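Local coordinates for protein protease Do-like 2, chloroplastic (PDB 4FLN) that cleaves photodamaged D1 protein of plant photosystem II as a chloroplast serine protease of the Deg family, at residues 207-219 against 227-239. Numbering follows the deposited sequence.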
ATOM      1  N   ASP B 207      29.048  34.572  -2.494  1.00 67.93           N
ATOM      2  CA  ASP B 207      30.191  34.372  -3.368  1.00 81.38           C
ATOM      3  C   ASP B 207      31.373  35.207  -2.861  1.00 78.81           C
ATOM      4  O   ASP B 207      32.482  35.118  -3.388  1.00 85.05           O
ATOM      5  CB  ASP B 207      29.853  34.698  -4.826  1.00 87.79           C
ATOM      6  CG  ASP B 207      29.145  36.027  -4.976  1.00102.28           C
ATOM      7  OD1 ASP B 207      29.411  36.941  -4.165  1.00106.38           O
ATOM      8  OD2 ASP B 207      28.315  36.154  -5.904  1.00108.40           O
ATOM      9  N   GLN B 208      31.134  36.009  -1.828  1.00 64.26           N
ATOM     10  CA  GLN B 208      32.222  36.744  -1.190  1.00 63.22           C
ATOM     11  C   GLN B 208      32.800  36.014   0.023  1.00 62.38           C
ATOM     12  O   GLN B 208      33.695  36.522   0.684  1.00 61.13           O
ATOM     13  CB  GLN B 208      31.777  38.147  -0.782  1.00 67.87           C
ATOM     14  CG  GLN B 208      31.671  39.124  -1.929  1.00 77.87           C
ATOM     15  CD  GLN B 208      30.357  39.876  -1.908  1.00 97.48           C
ATOM     16  OE1 GLN B 208      29.301  39.293  -1.638  1.00104.86           O
ATOM     17  NE2 GLN B 208      30.412  41.177  -2.183  1.00 99.95           N
ATOM     18  N   GLY B 209      32.282  34.830   0.323  1.00 59.62           N
ATOM     19  CA  GLY B 209      32.832  34.042   1.405  1.00 53.72           C
ATOM     20  C   GLY B 209      32.260  34.358   2.774  1.00 61.16           C
ATOM     21  O   GLY B 209      32.680  33.776   3.771  1.00 66.45           O
ATOM     22  N   GLU B 210      31.310  35.284   2.835  1.00 62.43           N
ATOM     23  CA  GLU B 210      30.632  35.567   4.093  1.00 59.65           C
ATOM     24  C   GLU B 210      29.544  34.528   4.296  1.00 55.84           C
ATOM     25  O   GLU B 210      28.952  34.040   3.337  1.00 52.74           O
ATOM     26  CB  GLU B 210      30.011  36.964   4.088  1.00 61.93           C
ATOM     27  CG  GLU B 210      30.965  38.072   3.679  1.00 62.24           C
ATOM     28  CD  GLU B 210      30.317  39.446   3.693  1.00 66.55           C
ATOM     29  OE1 GLU B 210      29.349  39.662   2.933  1.00 65.55           O
ATOM     30  OE2 GLU B 210      30.784  40.314   4.464  1.00 71.94           O
ATOM     31  N   CYS B 211      29.288  34.177   5.549  1.00 59.32           N
ATOM     32  CA  CYS B 211      28.208  33.252   5.862  1.00 54.50           C
ATOM     33  C   CYS B 211      26.896  34.017   5.950  1.00 60.34           C
ATOM     34  O   CYS B 211      26.786  34.988   6.698  1.00 59.35           O
ATOM     35  CB  CYS B 211      28.489  32.539   7.173  1.00 48.05           C
ATOM     36  SG  CYS B 211      27.028  31.901   7.960  1.00 59.31           S
ATOM     37  N   ILE B 212      25.918  33.610   5.153  1.00 60.40           N
ATOM     38  CA  ILE B 212      24.630  34.295   5.124  1.00 53.34           C
ATOM     39  C   ILE B 212      23.536  33.636   5.953  1.00 48.68           C
ATOM     40  O   ILE B 212      22.381  34.050   5.896  1.00 47.46           O
ATOM     41  CB  ILE B 212      24.148  34.582   3.696  1.00 53.55           C
ATOM     42  CG1 ILE B 212      24.146  33.302   2.859  1.00 37.72           C
ATOM     43  CG2 ILE B 212      25.011  35.676   3.078  1.00 59.51           C
ATOM     44  CD1 ILE B 212      22.976  32.396   3.150  1.00 48.32           C
ATOM     45  N   GLY B 213      23.898  32.595   6.698  1.00 48.75           N
ATOM     46  CA  GLY B 213      22.951  31.909   7.557  1.00 50.46           C
ATOM     47  C   GLY B 213      23.389  30.494   7.877  1.00 56.09           C
ATOM     48  O   GLY B 213      24.521  30.116   7.600  1.00 59.18           O
ATOM     49  N   VAL B 214      22.492  29.709   8.463  1.00 55.86           N
ATOM     50  CA  VAL B 214      22.807  28.335   8.844  1.00 49.58           C
ATOM     51  C   VAL B 214      21.878  27.389   8.099  1.00 51.38           C
ATOM     52  O   VAL B 214      20.683  27.658   7.993  1.00 53.32           O
ATOM     53  CB  VAL B 214      22.639  28.135  10.366  1.00 44.16           C
ATOM     54  CG1 VAL B 214      22.749  26.662  10.751  1.00 43.64           C
ATOM     55  CG2 VAL B 214      23.659  28.965  11.114  1.00 36.26           C
ATOM     56  N   ALA B 215      22.418  26.292   7.574  1.00 53.26           N
ATOM     57  CA  ALA B 215      21.588  25.333   6.841  1.00 52.47           C
ATOM     58  C   ALA B 215      20.683  24.604   7.813  1.00 49.61           C
ATOM     59  O   ALA B 215      21.053  24.399   8.962  1.00 51.52           O
ATOM     60  CB  ALA B 215      22.437  24.342   6.053  1.00 39.05           C
ATOM     61  N   PHE B 216      19.491  24.242   7.348  1.00 53.33           N
ATOM     62  CA  PHE B 216      18.513  23.552   8.176  1.00 60.02           C
ATOM     63  C   PHE B 216      17.824  22.416   7.418  1.00 66.28           C
ATOM     64  O   PHE B 216      17.170  22.649   6.403  1.00 71.65           O
ATOM     65  CB  PHE B 216      17.481  24.556   8.696  1.00 61.47           C
ATOM     66  CG  PHE B 216      16.315  23.927   9.399  1.00 67.08           C
ATOM     67  CD1 PHE B 216      16.406  23.559  10.727  1.00 69.91           C
ATOM     68  CD2 PHE B 216      15.117  23.717   8.729  1.00 75.15           C
ATOM     69  CE1 PHE B 216      15.324  22.980  11.374  1.00 80.81           C
ATOM     70  CE2 PHE B 216      14.032  23.142   9.369  1.00 77.31           C
ATOM     71  CZ  PHE B 216      14.135  22.775  10.693  1.00 80.12           C
ATOM     72  N   GLN B 217      17.989  21.189   7.909  1.00 62.82           N
ATOM     73  CA  GLN B 217      17.316  20.025   7.346  1.00 54.56           C
ATOM     74  C   GLN B 217      16.924  19.028   8.438  1.00 73.97           C
ATOM     75  O   GLN B 217      17.761  18.626   9.253  1.00 77.01           O
ATOM     76  CB  GLN B 217      18.217  19.346   6.315  1.00 54.73           C
ATOM     77  CG  GLN B 217      17.638  18.078   5.700  1.00 61.14           C
ATOM     78  CD  GLN B 217      16.386  18.337   4.877  1.00 64.22           C
ATOM     79  OE1 GLN B 217      15.269  18.090   5.331  1.00 62.48           O
ATOM     80  NE2 GLN B 217      16.572  18.839   3.659  1.00 68.88           N
ATOM     81  N   VAL B 218      15.660  18.611   8.424  1.00 87.67           N
ATOM     82  CA  VAL B 218      15.099  17.733   9.454  1.00100.36           C
ATOM     83  C   VAL B 218      15.769  16.362   9.628  1.00112.39           C
ATOM     84  O   VAL B 218      16.361  16.090  10.674  1.00118.42           O
ATOM     85  CB  VAL B 218      13.584  17.524   9.246  1.00105.15           C
ATOM     86  CG1 VAL B 218      13.298  17.058   7.823  1.00104.95           C
ATOM     87  CG2 VAL B 218      13.043  16.524  10.261  1.00106.80           C
ATOM     88  N   TYR B 219      15.650  15.501   8.616  1.00113.78           N
ATOM     89  CA  TYR B 219      16.079  14.097   8.699  1.00111.90           C
ATOM     90  C   TYR B 219      15.033  13.215   9.386  1.00107.86           C
ATOM     91  O   TYR B 219      13.940  13.001   8.862  1.00101.40           O
ATOM     92  CB  TYR B 219      17.430  13.968   9.402  1.00108.84           C
ATOM     93  N   ILE B 227      14.529  21.880  -2.527  1.00 80.46           N
ATOM     94  CA  ILE B 227      14.588  23.204  -1.939  1.00 81.72           C
ATOM     95  C   ILE B 227      15.173  23.118  -0.535  1.00 83.81           C
ATOM     96  O   ILE B 227      14.615  22.460   0.343  1.00 83.75           O
ATOM     97  CB  ILE B 227      13.210  23.875  -1.910  1.00 70.06           C
ATOM     98  CG1 ILE B 227      13.090  24.769  -0.684  1.00 70.52           C
ATOM     99  CG2 ILE B 227      12.119  22.840  -1.895  1.00 65.51           C
ATOM    100  CD1 ILE B 227      11.713  25.323  -0.506  1.00 74.74           C
ATOM    101  N   GLY B 228      16.315  23.769  -0.339  1.00 76.82           N
ATOM    102  CA  GLY B 228      16.962  23.788   0.955  1.00 77.61           C
ATOM    103  C   GLY B 228      16.577  25.015   1.752  1.00 74.57           C
ATOM    104  O   GLY B 228      16.228  26.047   1.178  1.00 72.77           O
ATOM    105  N   TYR B 229      16.661  24.902   3.075  1.00 68.22           N
ATOM    106  CA  TYR B 229      16.316  26.006   3.966  1.00 58.72           C
ATOM    107  C   TYR B 229      17.509  26.561   4.727  1.00 52.83           C
ATOM    108  O   TYR B 229      18.443  25.840   5.074  1.00 56.78           O
ATOM    109  CB  TYR B 229      15.233  25.575   4.941  1.00 59.57           C
ATOM    110  CG  TYR B 229      13.953  25.238   4.242  1.00 65.28           C
ATOM    111  CD1 TYR B 229      13.026  26.230   3.941  1.00 69.75           C
ATOM    112  CD2 TYR B 229      13.675  23.936   3.859  1.00 63.54           C
ATOM    113  CE1 TYR B 229      11.849  25.932   3.288  1.00 67.52           C
ATOM    114  CE2 TYR B 229      12.503  23.626   3.208  1.00 70.03           C
ATOM    115  CZ  TYR B 229      11.594  24.628   2.924  1.00 70.24           C
ATOM    116  OH  TYR B 229      10.425  24.320   2.275  1.00 72.39           O
ATOM    117  N   VAL B 230      17.475  27.860   4.986  1.00 54.02           N
ATOM    118  CA  VAL B 230      18.566  28.504   5.698  1.00 55.96           C
ATOM    119  C   VAL B 230      18.064  29.494   6.732  1.00 51.58           C
ATOM    120  O   VAL B 230      17.325  30.419   6.410  1.00 62.04           O
ATOM    121  CB  VAL B 230      19.516  29.246   4.736  1.00 45.28           C
ATOM    122  CG1 VAL B 230      20.599  29.969   5.526  1.00 43.88           C
ATOM    123  CG2 VAL B 230      20.126  28.275   3.736  1.00 36.70           C
ATOM    124  N   ILE B 231      18.480  29.302   7.974  1.00 38.98           N
ATOM    125  CA  ILE B 231      18.271  30.310   8.995  1.00 38.70           C
ATOM    126  C   ILE B 231      19.177  31.509   8.701  1.00 48.94           C
ATOM    127  O   ILE B 231      20.402  31.379   8.732  1.00 52.67           O
ATOM    128  CB  ILE B 231      18.612  29.736  10.362  1.00 42.46           C
ATOM    129  CG1 ILE B 231      17.764  28.487  10.612  1.00 37.47           C
ATOM    130  CG2 ILE B 231      18.395  30.787  11.445  1.00 52.81           C
ATOM    131  CD1 ILE B 231      18.423  27.427  11.453  1.00 28.92           C
ATOM    132  N   PRO B 232      18.579  32.677   8.397  1.00 48.45           N
ATOM    133  CA  PRO B 232      19.389  33.842   8.004  1.00 52.45           C
ATOM    134  C   PRO B 232      20.199  34.471   9.139  1.00 58.68           C
ATOM    135  O   PRO B 232      19.925  34.254  10.331  1.00 61.55           O
ATOM    136  CB  PRO B 232      18.351  34.844   7.479  1.00 25.77           C
ATOM    137  CG  PRO B 232      17.056  34.408   8.068  1.00 44.10           C
ATOM    138  CD  PRO B 232      17.138  32.917   8.204  1.00 34.71           C
ATOM    139  N   THR B 233      21.198  35.253   8.738  1.00 53.66           N
ATOM    140  CA  THR B 233      22.050  35.999   9.653  1.00 55.73           C
ATOM    141  C   THR B 233      21.270  36.802  10.689  1.00 52.91           C
ATOM    142  O   THR B 233      21.636  36.827  11.864  1.00 50.27           O
ATOM    143  CB  THR B 233      22.942  36.973   8.873  1.00 55.59           C
ATOM    144  OG1 THR B 233      23.860  36.227   8.083  1.00 58.93           O
ATOM    145  CG2 THR B 233      23.723  37.881   9.817  1.00 59.53           C
ATOM    146  N   THR B 234      20.206  37.468  10.254  1.00 46.22           N
ATOM    147  CA  THR B 234      19.442  38.326  11.155  1.00 50.25           C
ATOM    148  C   THR B 234      18.831  37.560  12.331  1.00 46.50           C
ATOM    149  O   THR B 234      18.822  38.051  13.458  1.00 44.10           O
ATOM    150  CB  THR B 234      18.368  39.136  10.405  1.00 56.12           C
ATOM    151  OG1 THR B 234      17.339  38.261   9.939  1.00 65.33           O
ATOM    152  CG2 THR B 234      18.986  39.827   9.206  1.00 68.66           C
ATOM    153  N   VAL B 235      18.331  36.354  12.075  1.00 43.51           N
ATOM    154  CA  VAL B 235      17.768  35.543  13.141  1.00 40.12           C
ATOM    155  C   VAL B 235      18.900  35.074  14.016  1.00 48.33           C
ATOM    156  O   VAL B 235      18.746  34.917  15.224  1.00 57.33           O
ATOM    157  CB  VAL B 235      17.041  34.316  12.602  1.00 42.38           C
ATOM    158  CG1 VAL B 235      16.660  33.401  13.744  1.00 33.64           C
ATOM    159  CG2 VAL B 235      15.818  34.735  11.821  1.00 49.51           C
ATOM    160  N   VAL B 236      20.048  34.853  13.392  1.00 53.00           N
ATOM    161  CA  VAL B 236      21.246  34.462  14.122  1.00 55.76           C
ATOM    162  C   VAL B 236      21.765  35.575  15.018  1.00 48.48           C
ATOM    163  O   VAL B 236      22.119  35.318  16.172  1.00 48.54           O
ATOM    164  CB  VAL B 236      22.377  34.030  13.183  1.00 50.44           C
ATOM    165  CG1 VAL B 236      23.634  33.752  13.990  1.00 39.64           C
ATOM    166  CG2 VAL B 236      21.956  32.807  12.402  1.00 53.39           C
ATOM    167  N   SER B 237      21.819  36.799  14.485  1.00 45.30           N
ATOM    168  CA  SER B 237      22.272  37.960  15.261  1.00 50.15           C
ATOM    169  C   SER B 237      21.415  38.071  16.496  1.00 49.76           C
ATOM    170  O   SER B 237      21.923  38.177  17.609  1.00 46.70           O
ATOM    171  CB  SER B 237      22.131  39.267  14.479  1.00 50.02           C
ATOM    172  OG  SER B 237      22.746  39.194  13.209  1.00 70.14           O
ATOM    173  N   HIS B 238      20.102  38.035  16.280  1.00 45.45           N
ATOM    174  CA  HIS B 238      19.137  38.140  17.358  1.00 45.67           C
ATOM    175  C   HIS B 238      19.462  37.150  18.456  1.00 44.91           C
ATOM    176  O   HIS B 238      19.405  37.472  19.635  1.00 51.14           O
ATOM    177  CB  HIS B 238      17.730  37.879  16.836  1.00 52.61           C
ATOM    178  CG  HIS B 238      16.664  38.100  17.860  1.00 52.99           C
ATOM    179  ND1 HIS B 238      16.512  37.284  18.962  1.00 56.95           N
ATOM    180  CD2 HIS B 238      15.703  39.048  17.957  1.00 47.73           C
ATOM    181  CE1 HIS B 238      15.498  37.716  19.689  1.00 57.50           C
ATOM    182  NE2 HIS B 238      14.995  38.789  19.105  1.00 56.25           N
ATOM    183  N   PHE B 239      19.817  35.941  18.058  1.00 44.42           N
ATOM    184  CA  PHE B 239      20.164  34.918  19.020  1.00 51.59           C
ATOM    185  C   PHE B 239      21.439  35.273  19.780  1.00 52.22           C
ATOM    186  O   PHE B 239      21.508  35.162  21.003  1.00 54.65           O
ATOM    187  CB  PHE B 239      20.315  33.566  18.324  1.00 53.09           C
ATOM    188  CG  PHE B 239      20.581  32.442  19.266  1.00 47.56           C
ATOM    189  CD1 PHE B 239      19.598  32.020  20.145  1.00 45.41           C
ATOM    190  CD2 PHE B 239      21.814  31.822  19.292  1.00 37.92           C
ATOM    191  CE1 PHE B 239      19.842  30.998  21.023  1.00 53.72           C
ATOM    192  CE2 PHE B 239      22.066  30.799  20.168  1.00 49.52           C
ATOM    193  CZ  PHE B 239      21.081  30.382  21.039  1.00 54.76           C
TER
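V214 and I231 sit side by side across two antiparallel strands, 211-216 and 228-232, with V214 CB 4.3 Å from I231 CB. From there I231 runs along the sheet to F216: its CG1 is anti to the carbonyl carbon (chi1 -57°), and CD1 comes within 4.1 Å of F216 CB, approaching the ring obliquely. The F216 ring takes Y229 at its edge, near the ring plane, where F216 CD2 lies 4.2 Å from Y229 CB; both aromatic side chains then lead away from the opposite strand. On the other face of the sheet V230 lays CG1 against the backbone of V214, 3.4 Å from V214 O, and I212 crosses V230 at about a right angle. V214 O also receives I231 N (2.7 Å), a bond lying in the carbonyl plane. The two strands form the last hairpin of the second beta barrel of this trypsin-like protease, and the F216 side chain touches D122 and lies close to H91, both probably members of the charge relay. At the far end P232 occupies the N-cap position, just before the helix that begins with T233, and T233 N gives a weak bond to I212 O (3.3 Å). T233 OG1 is hydrogen-bonded to G143 O, fastening the start of the helix to the chain ahead of strand 151-156. One turn on, V236 CG2 reaches V214 CG2 at 4.4 Å, and I123 touches both V236 and I231.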